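Local coordinates for cyclic nucleotide-binding domain (CNMP-BD) protein (Geobacter metallireducens, PDB 3MDP) that probably senses a cyclic nucleotide through a double-stranded beta-helix domain and may act in transcription regulation, as in related regulators, at residues S29-E43 with Y95-D109. Sequence-based numbering, arbitrary orientation.
With EDO (1,2-ethanediol), chain C.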
ATOM      1  N   SER A  29      10.167  18.998   5.287  1.00 15.25           N
ATOM      2  CA  SER A  29      11.150  18.011   4.833  1.00 16.35           C
ATOM      3  C   SER A  29      12.538  18.565   5.010  1.00 15.71           C
ATOM      4  O   SER A  29      12.753  19.777   4.953  1.00 11.84           O
ATOM      5  CB  SER A  29      10.943  17.651   3.360  1.00 17.17           C
ATOM      6  OG  SER A  29       9.678  17.071   3.118  1.00 18.93           O
ATOM      7  N   GLU A  30      13.503  17.671   5.140  1.00 14.80           N
ATOM      8  CA  GLU A  30      14.876  18.080   5.267  1.00 16.11           C
ATOM      9  C   GLU A  30      15.752  17.009   4.638  1.00 15.49           C
ATOM     10  O   GLU A  30      15.447  15.823   4.742  1.00 12.46           O
ATOM     11  CB  GLU A  30      15.140  18.253   6.754  1.00 20.47           C
ATOM     12  CG  GLU A  30      16.536  18.225   7.183  1.00 29.75           C
ATOM     13  CD  GLU A  30      16.644  18.527   8.676  1.00 36.70           C
ATOM     14  OE1 GLU A  30      15.769  18.066   9.452  1.00 40.19           O
ATOM     15  OE2 GLU A  30      17.597  19.228   9.056  1.00 40.87           O
ATOM     16  N   GLU A  31      16.801  17.430   3.948  1.00 13.70           N
ATOM     17  CA  GLU A  31      17.740  16.505   3.360  1.00 17.14           C
ATOM     18  C   GLU A  31      18.602  16.007   4.514  1.00 18.23           C
ATOM     19  O   GLU A  31      18.991  16.798   5.381  1.00 18.77           O
ATOM     20  CB  GLU A  31      18.550  17.176   2.248  1.00 19.42           C
ATOM     21  CG  GLU A  31      19.322  16.164   1.403  1.00 26.93           C
ATOM     22  CD  GLU A  31      19.810  16.703   0.053  1.00 33.49           C
ATOM     23  OE1 GLU A  31      19.152  17.597  -0.559  1.00 35.52           O
ATOM     24  OE2 GLU A  31      20.857  16.184  -0.392  1.00 35.53           O
ATOM     25  N   LYS A  32      18.804  14.690   4.582  0.60 15.92           N
ATOM     26  CA  LYS A  32      19.618  14.081   5.636  0.60 17.16           C
ATOM     27  C   LYS A  32      20.576  13.062   5.015  0.60 15.93           C
ATOM     28  O   LYS A  32      20.279  12.503   3.957  0.60  7.65           O
ATOM     29  CB  LYS A  32      18.735  13.378   6.669  0.60 18.13           C
ATOM     30  CG  LYS A  32      17.983  14.317   7.608  0.60 19.96           C
ATOM     31  CD  LYS A  32      17.599  13.604   8.886  0.60 22.76           C
ATOM     32  CE  LYS A  32      17.087  14.589   9.945  0.60 26.09           C
ATOM     33  NZ  LYS A  32      15.796  15.184   9.587  0.60 26.21           N
ATOM     34  N   SER A  33      21.730  12.865   5.662  1.00 15.13           N
ATOM     35  CA  SER A  33      22.705  11.855   5.246  1.00 15.99           C
ATOM     36  C   SER A  33      22.905  10.834   6.373  1.00 16.98           C
ATOM     37  O   SER A  33      22.813  11.181   7.560  1.00 16.73           O
ATOM     38  CB  SER A  33      24.042  12.516   4.917  1.00 15.42           C
ATOM     39  OG  SER A  33      24.039  13.160   3.662  1.00 18.43           O
ATOM     40  N   PHE A  34      23.156   9.580   5.991  1.00 17.15           N
ATOM     41  CA  PHE A  34      23.461   8.489   6.937  1.00 13.85           C
ATOM     42  C   PHE A  34      24.647   7.693   6.402  1.00 15.68           C
ATOM     43  O   PHE A  34      24.720   7.403   5.203  1.00 14.77           O
ATOM     44  CB  PHE A  34      22.282   7.542   7.141  1.00 13.98           C
ATOM     45  CG  PHE A  34      21.073   8.192   7.754  1.00 13.36           C
ATOM     46  CD1 PHE A  34      20.114   8.787   6.939  1.00 14.51           C
ATOM     47  CD2 PHE A  34      20.901   8.239   9.140  1.00 15.02           C
ATOM     48  CE1 PHE A  34      19.013   9.426   7.483  1.00 14.05           C
ATOM     49  CE2 PHE A  34      19.771   8.865   9.718  1.00 14.28           C
ATOM     50  CZ  PHE A  34      18.829   9.453   8.885  1.00 15.05           C
ATOM     51  N   PRO A  35      25.581   7.338   7.285  1.00 13.53           N
ATOM     52  CA  PRO A  35      26.737   6.560   6.820  1.00 12.24           C
ATOM     53  C   PRO A  35      26.397   5.079   6.686  1.00 12.20           C
ATOM     54  O   PRO A  35      25.454   4.587   7.334  1.00 10.36           O
ATOM     55  CB  PRO A  35      27.750   6.741   7.956  1.00 14.68           C
ATOM     56  CG  PRO A  35      26.915   6.916   9.186  1.00 15.29           C
ATOM     57  CD  PRO A  35      25.640   7.625   8.737  1.00 14.27           C
ATOM     58  N   THR A  36      27.188   4.375   5.889  1.00 13.01           N
ATOM     59  CA  THR A  36      27.100   2.917   5.762  1.00  9.99           C
ATOM     60  C   THR A  36      27.064   2.235   7.110  1.00 10.06           C
ATOM     61  O   THR A  36      27.918   2.478   7.985  1.00  7.84           O
ATOM     62  CB  THR A  36      28.322   2.372   4.990  1.00 11.30           C
ATOM     63  OG1 THR A  36      28.504   3.181   3.838  1.00 13.47           O
ATOM     64  CG2 THR A  36      28.111   0.911   4.559  1.00  9.82           C
ATOM     65  N   GLY A  37      26.059   1.386   7.279  1.00 10.30           N
ATOM     66  CA  GLY A  37      25.914   0.583   8.473  1.00 11.84           C
ATOM     67  C   GLY A  37      25.108   1.220   9.579  1.00 12.21           C
ATOM     68  O   GLY A  37      24.890   0.574  10.609  1.00 12.67           O
ATOM     69  N   SER A  38      24.702   2.487   9.416  1.00 11.80           N
ATOM     70  CA  SER A  38      23.889   3.134  10.438  1.00 12.92           C
ATOM     71  C   SER A  38      22.456   2.587  10.405  1.00 13.77           C
ATOM     72  O   SER A  38      21.936   2.200   9.344  1.00 14.29           O
ATOM     73  CB  SER A  38      23.892   4.664  10.294  1.00 11.74           C
ATOM     74  OG  SER A  38      23.397   5.075   9.045  1.00 14.66           O
ATOM     75  N   VAL A  39      21.841   2.485  11.583  1.00 13.92           N
ATOM     76  CA  VAL A  39      20.434   2.118  11.667  1.00 12.85           C
ATOM     77  C   VAL A  39      19.597   3.391  11.608  1.00 11.31           C
ATOM     78  O   VAL A  39      19.570   4.182  12.564  1.00 14.85           O
ATOM     79  CB  VAL A  39      20.089   1.324  12.936  1.00 15.56           C
ATOM     80  CG1 VAL A  39      18.572   1.010  12.933  1.00 15.24           C
ATOM     81  CG2 VAL A  39      20.930   0.054  13.018  1.00 11.50           C
ATOM     82  N   ILE A  40      18.920   3.578  10.482  1.00 12.07           N
ATOM     83  CA  ILE A  40      18.171   4.803  10.183  1.00 13.75           C
ATOM     84  C   ILE A  40      16.913   4.897  11.056  1.00 16.55           C
ATOM     85  O   ILE A  40      16.603   5.958  11.603  1.00 12.84           O
ATOM     86  CB  ILE A  40      17.795   4.859   8.693  1.00 16.61           C
ATOM     87  CG1 ILE A  40      19.082   4.879   7.841  1.00 15.39           C
ATOM     88  CG2 ILE A  40      16.925   6.110   8.361  1.00 13.87           C
ATOM     89  CD1 ILE A  40      18.845   4.765   6.349  1.00 14.27           C
ATOM     90  N   PHE A  41      16.192   3.785  11.167  1.00 13.59           N
ATOM     91  CA  PHE A  41      15.106   3.673  12.135  1.00 15.05           C
ATOM     92  C   PHE A  41      14.903   2.214  12.517  1.00 13.67           C
ATOM     93  O   PHE A  41      15.344   1.321  11.805  1.00 14.21           O
ATOM     94  CB  PHE A  41      13.790   4.337  11.647  1.00 15.49           C
ATOM     95  CG  PHE A  41      13.238   3.799  10.336  1.00 16.94           C
ATOM     96  CD1 PHE A  41      12.644   2.535  10.266  1.00 18.06           C
ATOM     97  CD2 PHE A  41      13.253   4.581   9.192  1.00 18.13           C
ATOM     98  CE1 PHE A  41      12.120   2.038   9.087  1.00 16.38           C
ATOM     99  CE2 PHE A  41      12.714   4.108   8.017  1.00 16.35           C
ATOM    100  CZ  PHE A  41      12.125   2.826   7.963  1.00 17.49           C
ATOM    101  N   LYS A  42      14.234   2.005  13.643  1.00 16.31           N
ATOM    102  CA  LYS A  42      14.067   0.699  14.248  1.00 16.88           C
ATOM    103  C   LYS A  42      12.620   0.194  14.228  1.00 15.55           C
ATOM    104  O   LYS A  42      11.661   0.940  14.479  1.00 15.77           O
ATOM    105  CB  LYS A  42      14.530   0.755  15.708  1.00 18.61           C
ATOM    106  CG  LYS A  42      15.963   1.188  15.886  1.00 23.27           C
ATOM    107  CD  LYS A  42      16.342   1.240  17.356  1.00 31.91           C
ATOM    108  CE  LYS A  42      17.642   2.017  17.555  1.00 35.97           C
ATOM    109  NZ  LYS A  42      17.893   2.354  18.994  1.00 41.52           N
ATOM    110  N   GLU A  43      12.489  -1.101  13.964  1.00 15.20           N
ATOM    111  CA  GLU A  43      11.220  -1.812  14.114  1.00 14.36           C
ATOM    112  C   GLU A  43      10.580  -1.493  15.458  1.00 13.40           C
ATOM    113  O   GLU A  43      11.257  -1.434  16.481  1.00 10.94           O
ATOM    114  CB  GLU A  43      11.443  -3.310  14.003  1.00 12.94           C
ATOM    115  CG  GLU A  43      10.155  -4.140  13.946  1.00 16.06           C
ATOM    116  CD  GLU A  43      10.416  -5.629  13.761  1.00 22.20           C
ATOM    117  OE1 GLU A  43      11.580  -6.004  13.472  1.00 27.43           O
ATOM    118  OE2 GLU A  43       9.463  -6.432  13.945  1.00 21.04           O
ATOM    119  N   TYR A  95       6.923   1.416  12.863  1.00 11.99           N
ATOM    120  CA  TYR A  95       7.709   0.744  11.827  1.00 14.28           C
ATOM    121  C   TYR A  95       7.608  -0.784  11.956  1.00 15.19           C
ATOM    122  O   TYR A  95       7.732  -1.352  13.050  1.00 15.64           O
ATOM    123  CB  TYR A  95       9.166   1.205  11.882  1.00 13.42           C
ATOM    124  CG  TYR A  95       9.397   2.682  11.569  1.00 13.87           C
ATOM    125  CD1 TYR A  95       9.034   3.219  10.344  1.00 16.11           C
ATOM    126  CD2 TYR A  95      10.039   3.529  12.488  1.00 13.69           C
ATOM    127  CE1 TYR A  95       9.266   4.533  10.045  1.00 10.87           C
ATOM    128  CE2 TYR A  95      10.276   4.859  12.195  1.00 14.78           C
ATOM    129  CZ  TYR A  95       9.909   5.359  10.973  1.00 15.51           C
ATOM    130  OH  TYR A  95      10.138   6.695  10.685  1.00 13.17           O
ATOM    131  N   THR A  96       7.382  -1.446  10.826  1.00 14.42           N
ATOM    132  CA  THR A  96       7.195  -2.897  10.797  1.00 14.96           C
ATOM    133  C   THR A  96       8.519  -3.596  10.505  1.00 13.96           C
ATOM    134  O   THR A  96       8.626  -4.829  10.556  1.00 14.74           O
ATOM    135  CB  THR A  96       6.128  -3.298   9.746  1.00 16.47           C
ATOM    136  OG1 THR A  96       6.492  -2.762   8.460  1.00 15.10           O
ATOM    137  CG2 THR A  96       4.730  -2.773  10.168  1.00 14.25           C
ATOM    138  N   SER A  97       9.540  -2.800  10.213  1.00 13.29           N
ATOM    139  CA  SER A  97      10.882  -3.321  10.030  1.00 13.70           C
ATOM    140  C   SER A  97      11.863  -2.238  10.405  1.00 14.82           C
ATOM    141  O   SER A  97      11.480  -1.082  10.530  1.00 16.24           O
ATOM    142  CB  SER A  97      11.060  -3.770   8.570  1.00 16.19           C
ATOM    143  OG  SER A  97      11.030  -2.666   7.688  1.00 20.70           O
ATOM    144  N   SER A  98      13.123  -2.610  10.609  1.00 15.31           N
ATOM    145  CA  SER A  98      14.183  -1.651  10.760  1.00 15.29           C
ATOM    146  C   SER A  98      14.748  -1.324   9.382  1.00 16.81           C
ATOM    147  O   SER A  98      14.507  -2.062   8.424  1.00 15.30           O
ATOM    148  CB  SER A  98      15.276  -2.185  11.683  1.00 16.70           C
ATOM    149  OG  SER A  98      14.743  -2.499  12.966  1.00 13.49           O
ATOM    150  N   ALA A  99      15.470  -0.199   9.297  1.00 14.98           N
ATOM    151  CA  ALA A  99      16.164   0.234   8.085  1.00 14.71           C
ATOM    152  C   ALA A  99      17.632   0.564   8.365  1.00 14.62           C
ATOM    153  O   ALA A  99      17.959   1.292   9.319  1.00 15.17           O
ATOM    154  CB  ALA A  99      15.475   1.432   7.462  1.00 11.20           C
ATOM    155  N   ARG A 100      18.517   0.039   7.522  1.00 13.21           N
ATOM    156  CA  ARG A 100      19.923   0.369   7.629  1.00 13.67           C
ATOM    157  C   ARG A 100      20.526   0.722   6.280  1.00 13.00           C
ATOM    158  O   ARG A 100      20.129   0.173   5.222  1.00 12.07           O
ATOM    159  CB  ARG A 100      20.703  -0.758   8.302  1.00 16.23           C
ATOM    160  CG  ARG A 100      20.750  -2.077   7.546  1.00 18.42           C
ATOM    161  CD  ARG A 100      21.529  -3.111   8.315  1.00 20.71           C
ATOM    162  NE  ARG A 100      21.240  -4.428   7.767  1.00 23.96           N
ATOM    163  CZ  ARG A 100      21.152  -5.552   8.472  1.00 31.73           C
ATOM    164  NH1 ARG A 100      21.371  -5.571   9.787  1.00 35.61           N
ATOM    165  NH2 ARG A 100      20.838  -6.679   7.844  1.00 33.98           N
ATOM    166  N   ALA A 101      21.493   1.634   6.336  1.00 13.09           N
ATOM    167  CA  ALA A 101      22.238   2.066   5.171  1.00 12.07           C
ATOM    168  C   ALA A 101      23.227   0.969   4.760  1.00 11.82           C
ATOM    169  O   ALA A 101      23.982   0.454   5.589  1.00 12.64           O
ATOM    170  CB  ALA A 101      22.966   3.376   5.464  1.00 12.34           C
ATOM    171  N   THR A 102      23.227   0.605   3.479  1.00 12.41           N
ATOM    172  CA  THR A 102      24.206  -0.376   2.973  1.00 13.40           C
ATOM    173  C   THR A 102      25.314   0.297   2.172  1.00 14.35           C
ATOM    174  O   THR A 102      26.276  -0.354   1.785  1.00 12.96           O
ATOM    175  CB  THR A 102      23.522  -1.428   2.104  1.00 14.08           C
ATOM    176  OG1 THR A 102      22.901  -0.772   1.004  1.00 13.71           O
ATOM    177  CG2 THR A 102      22.457  -2.144   2.905  1.00 15.53           C
ATOM    178  N   LYS A 103      25.153   1.591   1.916  1.00 15.51           N
ATOM    179  CA  LYS A 103      26.163   2.436   1.291  1.00 16.90           C
ATOM    180  C   LYS A 103      25.936   3.820   1.873  1.00 11.94           C
ATOM    181  O   LYS A 103      24.991   4.020   2.629  1.00 14.87           O
ATOM    182  CB  LYS A 103      26.023   2.540  -0.249  1.00 19.85           C
ATOM    183  CG  LYS A 103      25.197   1.534  -0.947  1.00 26.40           C
ATOM    184  CD  LYS A 103      25.416   1.652  -2.466  1.00 30.21           C
ATOM    185  CE  LYS A 103      24.466   0.751  -3.240  1.00 37.11           C
ATOM    186  NZ  LYS A 103      24.949   0.462  -4.635  1.00 36.10           N
ATOM    187  N   PRO A 104      26.779   4.786   1.507  1.00 13.05           N
ATOM    188  CA  PRO A 104      26.493   6.126   2.024  1.00 13.80           C
ATOM    189  C   PRO A 104      25.141   6.601   1.492  1.00 11.97           C
ATOM    190  O   PRO A 104      24.875   6.477   0.305  1.00 13.13           O
ATOM    191  CB  PRO A 104      27.685   6.964   1.533  1.00 13.53           C
ATOM    192  CG  PRO A 104      28.837   5.923   1.344  1.00 15.00           C
ATOM    193  CD  PRO A 104      28.119   4.671   0.886  1.00 14.03           C
ATOM    194  N   VAL A 105      24.275   7.076   2.387  1.00 13.82           N
ATOM    195  CA  VAL A 105      22.873   7.357   2.054  1.00 13.21           C
ATOM    196  C   VAL A 105      22.561   8.856   2.198  1.00 12.33           C
ATOM    197  O   VAL A 105      23.015   9.499   3.150  1.00 13.83           O
ATOM    198  CB  VAL A 105      21.946   6.514   2.938  1.00 14.90           C
ATOM    199  CG1 VAL A 105      20.534   7.148   3.096  1.00 13.88           C
ATOM    200  CG2 VAL A 105      21.845   5.086   2.399  1.00 10.89           C
ATOM    201  N   ARG A 106      21.830   9.397   1.222  1.00 13.90           N
ATOM    202  CA  ARG A 106      21.105  10.674   1.365  1.00 14.84           C
ATOM    203  C   ARG A 106      19.613  10.438   1.124  1.00 12.59           C
ATOM    204  O   ARG A 106      19.209   9.711   0.195  1.00 12.04           O
ATOM    205  CB  ARG A 106      21.577  11.732   0.371  1.00 16.73           C
ATOM    206  CG  ARG A 106      22.999  12.198   0.560  1.00 24.74           C
ATOM    207  CD  ARG A 106      23.360  13.384  -0.370  1.00 26.72           C
ATOM    208  NE  ARG A 106      23.344  12.972  -1.778  1.00 24.46           N
ATOM    209  CZ  ARG A 106      22.454  13.354  -2.700  1.00 25.80           C
ATOM    210  NH1 ARG A 106      21.480  14.213  -2.430  1.00 26.72           N
ATOM    211  NH2 ARG A 106      22.563  12.885  -3.933  1.00 27.15           N
ATOM    212  N   VAL A 107      18.811  11.085   1.950  1.00 14.28           N
ATOM    213  CA  VAL A 107      17.360  10.991   1.880  1.00 13.29           C
ATOM    214  C   VAL A 107      16.734  12.379   2.002  1.00 14.27           C
ATOM    215  O   VAL A 107      17.373  13.324   2.471  1.00 16.01           O
ATOM    216  CB  VAL A 107      16.770  10.123   3.012  1.00 11.44           C
ATOM    217  CG1 VAL A 107      17.350   8.712   3.008  1.00 10.40           C
ATOM    218  CG2 VAL A 107      16.985  10.792   4.448  1.00 14.54           C
ATOM    219  N   VAL A 108      15.503  12.484   1.504  1.00 13.72           N
ATOM    220  CA  VAL A 108      14.565  13.466   1.944  1.00 12.89           C
ATOM    221  C   VAL A 108      13.811  12.864   3.131  1.00 12.88           C
ATOM    222  O   VAL A 108      13.149  11.816   3.001  1.00 13.21           O
ATOM    223  CB  VAL A 108      13.538  13.847   0.870  1.00 12.57           C
ATOM    224  CG1 VAL A 108      12.676  14.977   1.443  1.00 13.00           C
ATOM    225  CG2 VAL A 108      14.268  14.328  -0.415  1.00 11.96           C
ATOM    226  N   ASP A 109      13.942  13.523   4.277  1.00 12.16           N
ATOM    227  CA  ASP A 109      13.288  13.121   5.529  1.00 13.83           C
ATOM    228  C   ASP A 109      12.065  14.023   5.763  1.00 12.83           C
ATOM    229  O   ASP A 109      12.184  15.232   5.954  1.00 15.46           O
ATOM    230  CB  ASP A 109      14.314  13.241   6.668  1.00 15.08           C
ATOM    231  CG  ASP A 109      13.779  12.826   8.041  1.00 22.53           C
ATOM    232  OD1 ASP A 109      12.650  12.345   8.146  1.00 23.74           O
ATOM    233  OD2 ASP A 109      14.520  13.029   9.038  1.00 27.25           O
TER
HETATM  234  C1  EDO C 143      11.742  15.142   9.837  1.00 41.56           C
HETATM  235  O1  EDO C 143      11.008  15.679  10.952  1.00 39.10           O
HETATM  236  C2  EDO C 143      12.541  16.233   9.147  1.00 39.05           C
HETATM  237  O2  EDO C 143      11.674  16.889   8.238  1.00 37.23           O
HETATM  238  O   HOH W   1      13.919  -5.121  13.419  1.00 26.23           O
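Tyr95 lies flat against the Phe41 ring, centroids 3.8 Å apart and planes 11° apart. Ala99 CB covers the opposite face of Phe41 in a CH-pi contact, and Ser97 O meets that ring at its edge, in plane. With chi1 58°, CG tucked over the backbone between N and C, the Phe41 ring lies between Tyr95 and Ala99. An alanine in place of Tyr95 lacks ring and hydroxyl, which would probably bare one face of Phe41, leave it freer to turn and deprive Asn49 O of its partner. Thr96 OG1 hydrogen-bonds a succinate that probably came from the crystallisation liquor, though it may mark a pocket.

Ser98 OG accepts a nearly straight bond from Glu43 N (2.8 Å, 176°), and a water bridges the same hydroxyl to Glu43 OE1. At Ala99 the register slips: Ile40 N gives to Ala99 O, while Ala99 N gives to Phe41 O, a classic beta bulge. Ala101 O takes Gly37 N (2.8 Å) at the type II turn of Pro35 to Ser38, where Ser38 OG bonds back to Pro35 O.

From Val105 to Asp109 the antiparallel pairing runs without a bulge. Val105 CG1 and Val107 CG2 approach the edge of the Phe34 ring. On the other face of the sheet, Arg106 NH1 forms a salt bridge to Glu31 OE2 (2.9 Å) from above the carboxylate plane, and NE a second one to Glu55 OE1. Lys32 NZ bridges Asp109 OD2 (2.6 Å) and Glu30 OE1 (2.9 Å), so one ammonium links two carboxylates.

Both pairings join strands far apart in sequence. Within this chain 29-34 and 39-41 lie outermost in two sheets of the double-stranded beta-helix, followed by 105-111 then 49-55, and 98-101 then 58-61; Ser29 OG bonds Ile25 O of helix 19-27.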